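PDB 3E9D: fructose-2,6-bisphosphatase TIGAR B, which probably hydrolyses fructose-2,6-bisphosphate, and fructose-1,6-bisphosphate as well, as a histidine phosphatase that restrains glycolysis. Local coordinates for residues Ser156-Gly170 against Thr237-His249. Sequence-based numbering, arbitrary orientation.
Sequences SEADQPVIAGLADDG and TRIQGVFINRKDH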
ATOM      1  N   SER A 156       5.164 -24.321  -5.818  1.00 51.37           N
ATOM      2  CA  SER A 156       3.939 -24.708  -5.116  1.00 51.87           C
ATOM      3  C   SER A 156       2.729 -24.643  -6.041  1.00 51.95           C
ATOM      4  O   SER A 156       2.831 -24.202  -7.194  1.00 52.18           O
ATOM      5  CB  SER A 156       3.699 -23.775  -3.927  1.00 51.80           C
ATOM      6  OG  SER A 156       4.915 -23.398  -3.310  1.00 53.43           O
ATOM      7  N   GLU A 157       1.586 -25.080  -5.521  1.00 51.92           N
ATOM      8  CA  GLU A 157       0.308 -24.871  -6.181  1.00 52.06           C
ATOM      9  C   GLU A 157      -0.267 -23.533  -5.732  1.00 51.35           C
ATOM     10  O   GLU A 157      -0.040 -23.107  -4.591  1.00 51.33           O
ATOM     11  CB  GLU A 157      -0.671 -25.996  -5.843  1.00 52.82           C
ATOM     12  CG  GLU A 157      -1.780 -26.174  -6.872  1.00 54.93           C
ATOM     13  CD  GLU A 157      -1.433 -27.188  -7.946  1.00 58.61           C
ATOM     14  OE1 GLU A 157      -1.189 -28.368  -7.593  1.00 59.91           O
ATOM     15  OE2 GLU A 157      -1.421 -26.807  -9.144  1.00 59.94           O
ATOM     16  N   ALA A 158      -1.004 -22.879  -6.634  1.00 50.17           N
ATOM     17  CA  ALA A 158      -1.702 -21.629  -6.333  1.00 48.85           C
ATOM     18  C   ALA A 158      -2.974 -21.924  -5.534  1.00 47.90           C
ATOM     19  O   ALA A 158      -4.102 -21.621  -5.965  1.00 47.45           O
ATOM     20  CB  ALA A 158      -2.013 -20.855  -7.614  1.00 49.11           C
ATOM     21  N   ASP A 159      -2.766 -22.543  -4.370  1.00 46.52           N
ATOM     22  CA  ASP A 159      -3.834 -22.845  -3.426  1.00 44.93           C
ATOM     23  C   ASP A 159      -3.949 -21.714  -2.409  1.00 43.18           C
ATOM     24  O   ASP A 159      -3.094 -20.829  -2.344  1.00 42.61           O
ATOM     25  CB  ASP A 159      -3.601 -24.200  -2.742  1.00 45.57           C
ATOM     26  CG  ASP A 159      -2.188 -24.348  -2.180  1.00 47.17           C
ATOM     27  OD1 ASP A 159      -1.614 -23.346  -1.690  1.00 49.04           O
ATOM     28  OD2 ASP A 159      -1.649 -25.481  -2.228  1.00 50.24           O
ATOM     29  N   GLN A 160      -5.010 -21.737  -1.620  1.00 41.07           N
ATOM     30  CA  GLN A 160      -5.320 -20.586  -0.804  1.00 39.21           C
ATOM     31  C   GLN A 160      -4.509 -20.504   0.500  1.00 37.52           C
ATOM     32  O   GLN A 160      -4.276 -21.510   1.141  1.00 37.53           O
ATOM     33  CB  GLN A 160      -6.803 -20.550  -0.498  1.00 39.13           C
ATOM     34  CG  GLN A 160      -7.189 -19.191   0.019  1.00 38.70           C
ATOM     35  CD  GLN A 160      -8.582 -19.147   0.513  1.00 36.26           C
ATOM     36  OE1 GLN A 160      -9.521 -19.424  -0.234  1.00 33.52           O
ATOM     37  NE2 GLN A 160      -8.741 -18.775   1.778  1.00 34.80           N
ATOM     38  N   PRO A 161      -4.066 -19.294   0.881  1.00 36.47           N
ATOM     39  CA  PRO A 161      -3.443 -19.114   2.196  1.00 35.08           C
ATOM     40  C   PRO A 161      -4.457 -19.300   3.331  1.00 33.24           C
ATOM     41  O   PRO A 161      -5.671 -19.313   3.092  1.00 32.39           O
ATOM     42  CB  PRO A 161      -2.953 -17.665   2.153  1.00 35.29           C
ATOM     43  CG  PRO A 161      -3.844 -16.998   1.153  1.00 36.31           C
ATOM     44  CD  PRO A 161      -4.036 -18.047   0.096  1.00 36.53           C
ATOM     45  N   VAL A 162      -3.953 -19.457   4.549  1.00 31.65           N
ATOM     46  CA  VAL A 162      -4.809 -19.581   5.718  1.00 30.47           C
ATOM     47  C   VAL A 162      -5.215 -18.188   6.171  1.00 29.56           C
ATOM     48  O   VAL A 162      -4.374 -17.372   6.547  1.00 28.99           O
ATOM     49  CB  VAL A 162      -4.114 -20.356   6.861  1.00 30.91           C
ATOM     50  CG1 VAL A 162      -4.989 -20.366   8.113  1.00 30.59           C
ATOM     51  CG2 VAL A 162      -3.781 -21.803   6.413  1.00 31.32           C
ATOM     52  N   ILE A 163      -6.509 -17.927   6.111  1.00 28.93           N
ATOM     53  CA  ILE A 163      -7.069 -16.627   6.452  1.00 29.14           C
ATOM     54  C   ILE A 163      -8.041 -16.873   7.587  1.00 29.59           C
ATOM     55  O   ILE A 163      -9.140 -17.394   7.373  1.00 30.17           O
ATOM     56  CB  ILE A 163      -7.782 -15.972   5.241  1.00 29.13           C
ATOM     57  CG1 ILE A 163      -6.784 -15.736   4.106  1.00 28.70           C
ATOM     58  CG2 ILE A 163      -8.439 -14.645   5.643  1.00 29.14           C
ATOM     59  CD1 ILE A 163      -7.394 -15.581   2.761  1.00 28.30           C
ATOM     60  N   ALA A 164      -7.617 -16.533   8.795  1.00 29.20           N
ATOM     61  CA  ALA A 164      -8.404 -16.795   9.987  1.00 29.40           C
ATOM     62  C   ALA A 164      -8.934 -15.498  10.591  1.00 29.15           C
ATOM     63  O   ALA A 164      -9.533 -15.522  11.661  1.00 30.06           O
ATOM     64  CB  ALA A 164      -7.561 -17.552  11.014  1.00 29.35           C
ATOM     65  N   GLY A 165      -8.714 -14.377   9.908  1.00 28.24           N
ATOM     66  CA  GLY A 165      -9.103 -13.061  10.421  1.00 26.96           C
ATOM     67  C   GLY A 165      -8.121 -12.547  11.458  1.00 26.20           C
ATOM     68  O   GLY A 165      -8.509 -11.821  12.368  1.00 26.23           O
ATOM     69  N   LEU A 166      -6.852 -12.941  11.329  1.00 24.80           N
ATOM     70  CA  LEU A 166      -5.800 -12.531  12.258  1.00 23.97           C
ATOM     71  C   LEU A 166      -4.713 -11.741  11.524  1.00 23.32           C
ATOM     72  O   LEU A 166      -4.620 -11.801  10.302  1.00 22.79           O
ATOM     73  CB  LEU A 166      -5.174 -13.742  12.956  1.00 24.00           C
ATOM     74  CG  LEU A 166      -6.133 -14.722  13.642  1.00 25.54           C
ATOM     75  CD1 LEU A 166      -5.362 -15.904  14.221  1.00 26.41           C
ATOM     76  CD2 LEU A 166      -6.980 -14.011  14.703  1.00 25.79           C
ATOM     77  N   ALA A 167      -3.898 -11.015  12.287  1.00 22.46           N
ATOM     78  CA  ALA A 167      -2.879 -10.129  11.721  1.00 22.21           C
ATOM     79  C   ALA A 167      -1.851 -10.856  10.845  1.00 21.71           C
ATOM     80  O   ALA A 167      -1.313 -10.259   9.934  1.00 20.32           O
ATOM     81  CB  ALA A 167      -2.192  -9.311  12.816  1.00 21.60           C
ATOM     82  N   ASP A 168      -1.591 -12.132  11.128  1.00 21.99           N
ATOM     83  CA  ASP A 168      -0.629 -12.899  10.332  1.00 22.77           C
ATOM     84  C   ASP A 168      -1.233 -13.690   9.153  1.00 22.03           C
ATOM     85  O   ASP A 168      -0.523 -14.491   8.539  1.00 22.13           O
ATOM     86  CB  ASP A 168       0.256 -13.809  11.222  1.00 23.02           C
ATOM     87  CG  ASP A 168      -0.529 -14.933  11.913  1.00 26.24           C
ATOM     88  OD1 ASP A 168      -1.787 -14.900  11.959  1.00 29.57           O
ATOM     89  OD2 ASP A 168       0.132 -15.871  12.420  1.00 29.79           O
ATOM     90  N   ASP A 169      -2.510 -13.461   8.829  1.00 21.23           N
ATOM     91  CA  ASP A 169      -3.146 -14.167   7.701  1.00 21.35           C
ATOM     92  C   ASP A 169      -2.257 -14.182   6.450  1.00 21.57           C
ATOM     93  O   ASP A 169      -1.770 -13.138   5.996  1.00 20.75           O
ATOM     94  CB  ASP A 169      -4.512 -13.571   7.332  1.00 20.62           C
ATOM     95  CG  ASP A 169      -5.618 -13.899   8.351  1.00 21.52           C
ATOM     96  OD1 ASP A 169      -5.444 -14.779   9.230  1.00 20.93           O
ATOM     97  OD2 ASP A 169      -6.671 -13.241   8.276  1.00 20.89           O
ATOM     98  N   GLY A 170      -2.050 -15.377   5.903  1.00 22.35           N
ATOM     99  CA  GLY A 170      -1.329 -15.548   4.642  1.00 23.21           C
ATOM    100  C   GLY A 170       0.175 -15.426   4.762  1.00 24.47           C
ATOM    101  O   GLY A 170       0.896 -15.608   3.778  1.00 24.56           O
ATOM    102  N   THR A 237       5.938 -14.216 -10.655  1.00 28.58           N
ATOM    103  CA  THR A 237       5.263 -15.325 -11.300  1.00 29.03           C
ATOM    104  C   THR A 237       3.911 -15.598 -10.623  1.00 28.97           C
ATOM    105  O   THR A 237       2.973 -16.055 -11.272  1.00 29.59           O
ATOM    106  CB  THR A 237       6.096 -16.583 -11.250  1.00 28.85           C
ATOM    107  OG1 THR A 237       6.538 -16.786  -9.911  1.00 29.63           O
ATOM    108  CG2 THR A 237       7.315 -16.461 -12.191  1.00 30.12           C
ATOM    109  N   ARG A 238       3.827 -15.319  -9.324  1.00 27.71           N
ATOM    110  CA  ARG A 238       2.571 -15.467  -8.594  1.00 26.61           C
ATOM    111  C   ARG A 238       2.364 -14.266  -7.677  1.00 24.56           C
ATOM    112  O   ARG A 238       3.296 -13.827  -7.013  1.00 23.52           O
ATOM    113  CB  ARG A 238       2.577 -16.754  -7.787  1.00 27.23           C
ATOM    114  CG  ARG A 238       1.280 -17.013  -7.009  1.00 31.14           C
ATOM    115  CD  ARG A 238       1.312 -18.407  -6.406  1.00 37.09           C
ATOM    116  NE  ARG A 238       1.546 -19.397  -7.455  1.00 40.52           N
ATOM    117  CZ  ARG A 238       1.929 -20.653  -7.245  1.00 42.85           C
ATOM    118  NH1 ARG A 238       2.121 -21.100  -6.009  1.00 44.57           N
ATOM    119  NH2 ARG A 238       2.106 -21.466  -8.280  1.00 44.00           N
ATOM    120  N   ILE A 239       1.149 -13.722  -7.698  1.00 23.03           N
ATOM    121  CA  ILE A 239       0.713 -12.694  -6.761  1.00 22.14           C
ATOM    122  C   ILE A 239      -0.574 -13.228  -6.116  1.00 21.68           C
ATOM    123  O   ILE A 239      -1.539 -13.576  -6.816  1.00 20.78           O
ATOM    124  CB  ILE A 239       0.477 -11.339  -7.477  1.00 23.10           C
ATOM    125  CG1 ILE A 239       1.760 -10.909  -8.222  1.00 24.74           C
ATOM    126  CG2 ILE A 239       0.003 -10.267  -6.476  1.00 22.07           C
ATOM    127  CD1 ILE A 239       1.587  -9.733  -9.162  1.00 27.35           C
ATOM    128  N   GLN A 240      -0.575 -13.344  -4.795  1.00 20.34           N
ATOM    129  CA  GLN A 240      -1.739 -13.847  -4.077  1.00 20.20           C
ATOM    130  C   GLN A 240      -2.287 -12.740  -3.191  1.00 20.08           C
ATOM    131  O   GLN A 240      -1.605 -12.279  -2.269  1.00 19.59           O
ATOM    132  CB  GLN A 240      -1.382 -15.082  -3.228  1.00 20.40           C
ATOM    133  CG  GLN A 240      -2.499 -15.540  -2.238  1.00 22.32           C
ATOM    134  CD  GLN A 240      -3.608 -16.356  -2.911  1.00 22.90           C
ATOM    135  OE1 GLN A 240      -3.328 -17.319  -3.617  1.00 25.19           O
ATOM    136  NE2 GLN A 240      -4.869 -15.970  -2.692  1.00 23.31           N
ATOM    137  N   GLY A 241      -3.520 -12.321  -3.465  1.00 19.30           N
ATOM    138  CA  GLY A 241      -4.215 -11.421  -2.562  1.00 19.64           C
ATOM    139  C   GLY A 241      -4.606 -12.172  -1.302  1.00 19.22           C
ATOM    140  O   GLY A 241      -5.019 -13.320  -1.370  1.00 19.43           O
ATOM    141  N   VAL A 242      -4.445 -11.547  -0.143  1.00 18.82           N
ATOM    142  CA  VAL A 242      -4.860 -12.190   1.127  1.00 18.32           C
ATOM    143  C   VAL A 242      -6.056 -11.450   1.732  1.00 18.55           C
ATOM    144  O   VAL A 242      -7.101 -12.051   1.966  1.00 19.04           O
ATOM    145  CB  VAL A 242      -3.682 -12.310   2.135  1.00 18.15           C
ATOM    146  CG1 VAL A 242      -4.090 -13.044   3.417  1.00 17.59           C
ATOM    147  CG2 VAL A 242      -2.457 -13.006   1.474  1.00 16.57           C
ATOM    148  N   PHE A 243      -5.907 -10.148   1.972  1.00 18.26           N
ATOM    149  CA  PHE A 243      -7.015  -9.309   2.427  1.00 18.06           C
ATOM    150  C   PHE A 243      -6.792  -7.880   1.941  1.00 18.68           C
ATOM    151  O   PHE A 243      -5.647  -7.488   1.631  1.00 17.97           O
ATOM    152  CB  PHE A 243      -7.246  -9.398   3.956  1.00 18.19           C
ATOM    153  CG  PHE A 243      -6.003  -9.109   4.811  1.00 18.43           C
ATOM    154  CD1 PHE A 243      -5.629  -7.796   5.101  1.00 16.95           C
ATOM    155  CD2 PHE A 243      -5.245 -10.158   5.345  1.00 18.10           C
ATOM    156  CE1 PHE A 243      -4.514  -7.511   5.917  1.00 16.14           C
ATOM    157  CE2 PHE A 243      -4.113  -9.904   6.166  1.00 18.10           C
ATOM    158  CZ  PHE A 243      -3.748  -8.579   6.450  1.00 18.84           C
ATOM    159  N   ILE A 244      -7.886  -7.126   1.827  1.00 18.07           N
ATOM    160  CA  ILE A 244      -7.847  -5.770   1.273  1.00 18.50           C
ATOM    161  C   ILE A 244      -8.624  -4.826   2.182  1.00 18.82           C
ATOM    162  O   ILE A 244      -9.761  -5.127   2.579  1.00 18.61           O
ATOM    163  CB  ILE A 244      -8.477  -5.687  -0.159  1.00 18.97           C
ATOM    164  CG1 ILE A 244      -7.863  -6.700  -1.138  1.00 19.54           C
ATOM    165  CG2 ILE A 244      -8.409  -4.242  -0.736  1.00 18.52           C
ATOM    166  CD1 ILE A 244      -6.469  -6.375  -1.575  1.00 20.86           C
ATOM    167  N   ASN A 245      -8.002  -3.693   2.502  1.00 19.09           N
ATOM    168  CA  ASN A 245      -8.619  -2.609   3.293  1.00 19.42           C
ATOM    169  C   ASN A 245      -9.209  -3.058   4.632  1.00 19.50           C
ATOM    170  O   ASN A 245     -10.276  -2.591   5.048  1.00 19.50           O
ATOM    171  CB  ASN A 245      -9.671  -1.875   2.461  1.00 19.31           C
ATOM    172  CG  ASN A 245      -9.079  -1.198   1.239  1.00 19.93           C
ATOM    173  OD1 ASN A 245      -7.859  -1.032   1.134  1.00 21.61           O
ATOM    174  ND2 ASN A 245      -9.943  -0.784   0.316  1.00 21.31           N
ATOM    175  N   ARG A 246      -8.509  -3.976   5.296  1.00 19.56           N
ATOM    176  CA  ARG A 246      -8.934  -4.478   6.595  1.00 19.85           C
ATOM    177  C   ARG A 246      -8.791  -3.381   7.675  1.00 20.02           C
ATOM    178  O   ARG A 246      -7.786  -2.686   7.735  1.00 18.85           O
ATOM    179  CB  ARG A 246      -8.119  -5.721   6.965  1.00 19.62           C
ATOM    180  CG  ARG A 246      -8.452  -6.283   8.338  1.00 20.40           C
ATOM    181  CD  ARG A 246      -7.648  -7.527   8.656  1.00 20.39           C
ATOM    182  NE  ARG A 246      -8.035  -8.686   7.847  1.00 19.38           N
ATOM    183  CZ  ARG A 246      -7.515  -9.903   8.004  1.00 19.68           C
ATOM    184  NH1 ARG A 246      -6.591 -10.120   8.952  1.00 16.80           N
ATOM    185  NH2 ARG A 246      -7.938 -10.915   7.238  1.00 18.33           N
ATOM    186  N   LYS A 247      -9.793  -3.265   8.537  1.00 20.41           N
ATOM    187  CA  LYS A 247      -9.792  -2.227   9.562  1.00 21.76           C
ATOM    188  C   LYS A 247     -10.361  -2.770  10.879  1.00 21.98           C
ATOM    189  O   LYS A 247     -10.998  -2.039  11.638  1.00 22.24           O
ATOM    190  CB  LYS A 247     -10.550  -0.993   9.057  1.00 22.08           C
ATOM    191  CG  LYS A 247     -11.968  -1.305   8.551  1.00 25.46           C
ATOM    192  CD  LYS A 247     -12.834  -0.051   8.375  1.00 31.48           C
ATOM    193  CE  LYS A 247     -12.785   0.855   9.612  1.00 36.30           C
ATOM    194  NZ  LYS A 247     -13.888   1.884   9.651  1.00 40.23           N
ATOM    195  N   ASP A 248     -10.102  -4.051  11.148  1.00 21.44           N
ATOM    196  CA  ASP A 248     -10.524  -4.700  12.393  1.00 21.87           C
ATOM    197  C   ASP A 248      -9.954  -3.973  13.607  1.00 21.50           C
ATOM    198  O   ASP A 248     -10.633  -3.844  14.640  1.00 20.40           O
ATOM    199  CB  ASP A 248     -10.089  -6.170  12.420  1.00 22.02           C
ATOM    200  CG  ASP A 248     -10.751  -7.013  11.321  1.00 23.75           C
ATOM    201  OD1 ASP A 248     -11.757  -6.559  10.751  1.00 24.59           O
ATOM    202  OD2 ASP A 248     -10.266  -8.138  11.027  1.00 25.18           O
ATOM    203  N   HIS A 249      -8.716  -3.486  13.478  1.00 21.18           N
ATOM    204  CA  HIS A 249      -8.052  -2.725  14.551  1.00 20.72           C
ATOM    205  C   HIS A 249      -8.755  -1.401  14.885  1.00 21.22           C
ATOM    206  O   HIS A 249      -8.491  -0.804  15.923  1.00 21.04           O
ATOM    207  CB  HIS A 249      -6.597  -2.438  14.188  1.00 20.59           C
ATOM    208  CG  HIS A 249      -6.441  -1.552  12.985  1.00 19.55           C
ATOM    209  ND1 HIS A 249      -6.564  -2.029  11.698  1.00 17.96           N
ATOM    210  CD2 HIS A 249      -6.165  -0.230  12.873  1.00 18.53           C
ATOM    211  CE1 HIS A 249      -6.379  -1.038  10.842  1.00 19.37           C
ATOM    212  NE2 HIS A 249      -6.136   0.068  11.527  1.00 17.23           N
TER
HETATM  213  O   HOH W   1      -8.237  -9.235  12.435  1.00 22.23           O
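Leu-166 O and the Asp-169 carboxylate meet the edge of the Arg-246 guanidinium, while one of its faces lies on the rim of the Phe-243 ring, with Phe-243 CD2 3.3 Å above the guanidinium plane. NH1 and NH2 both donate to Asp-169 OD2 in a salt bridge, NH2 at 2.8 Å along the anti lone pair and NH1 from above the carboxylate plane, with carboxylate and guanidinium planes perpendicular. NH1 also hydrogen-bonds Leu-166 O at 2.9 Å and, outside the pair, Tyr-45. A bend at chi3 (-70°) turns the otherwise extended arginine end-on to these acceptors. Asp-169 OD1 takes Ala-164 N and Leu-166 N from opposite faces, so an alanine here would probably cost both N-H groups this acceptor and Arg-246 its closest carboxylate, leaving the long, out-of-plane charge contact to Asp-248. Next to the bridge, Val-242 CG1 packs 3.9 Å from Ile-163 CG1; farther along, Pro-161 CD sits 3.5 Å from Gln-240 CD. At the far end Arg-238 offers its guanidinium edge to Ser-156, NH2 bonding to O at 3.0 Å (161°), with Ala-158 N over one face. Away from the catalytic histidine, the loop between helix 125-146 and strand 177-182 thus runs along strand 233-246, an outermost strand of the mixed sheet in this phosphoglycerate mutase-family fold.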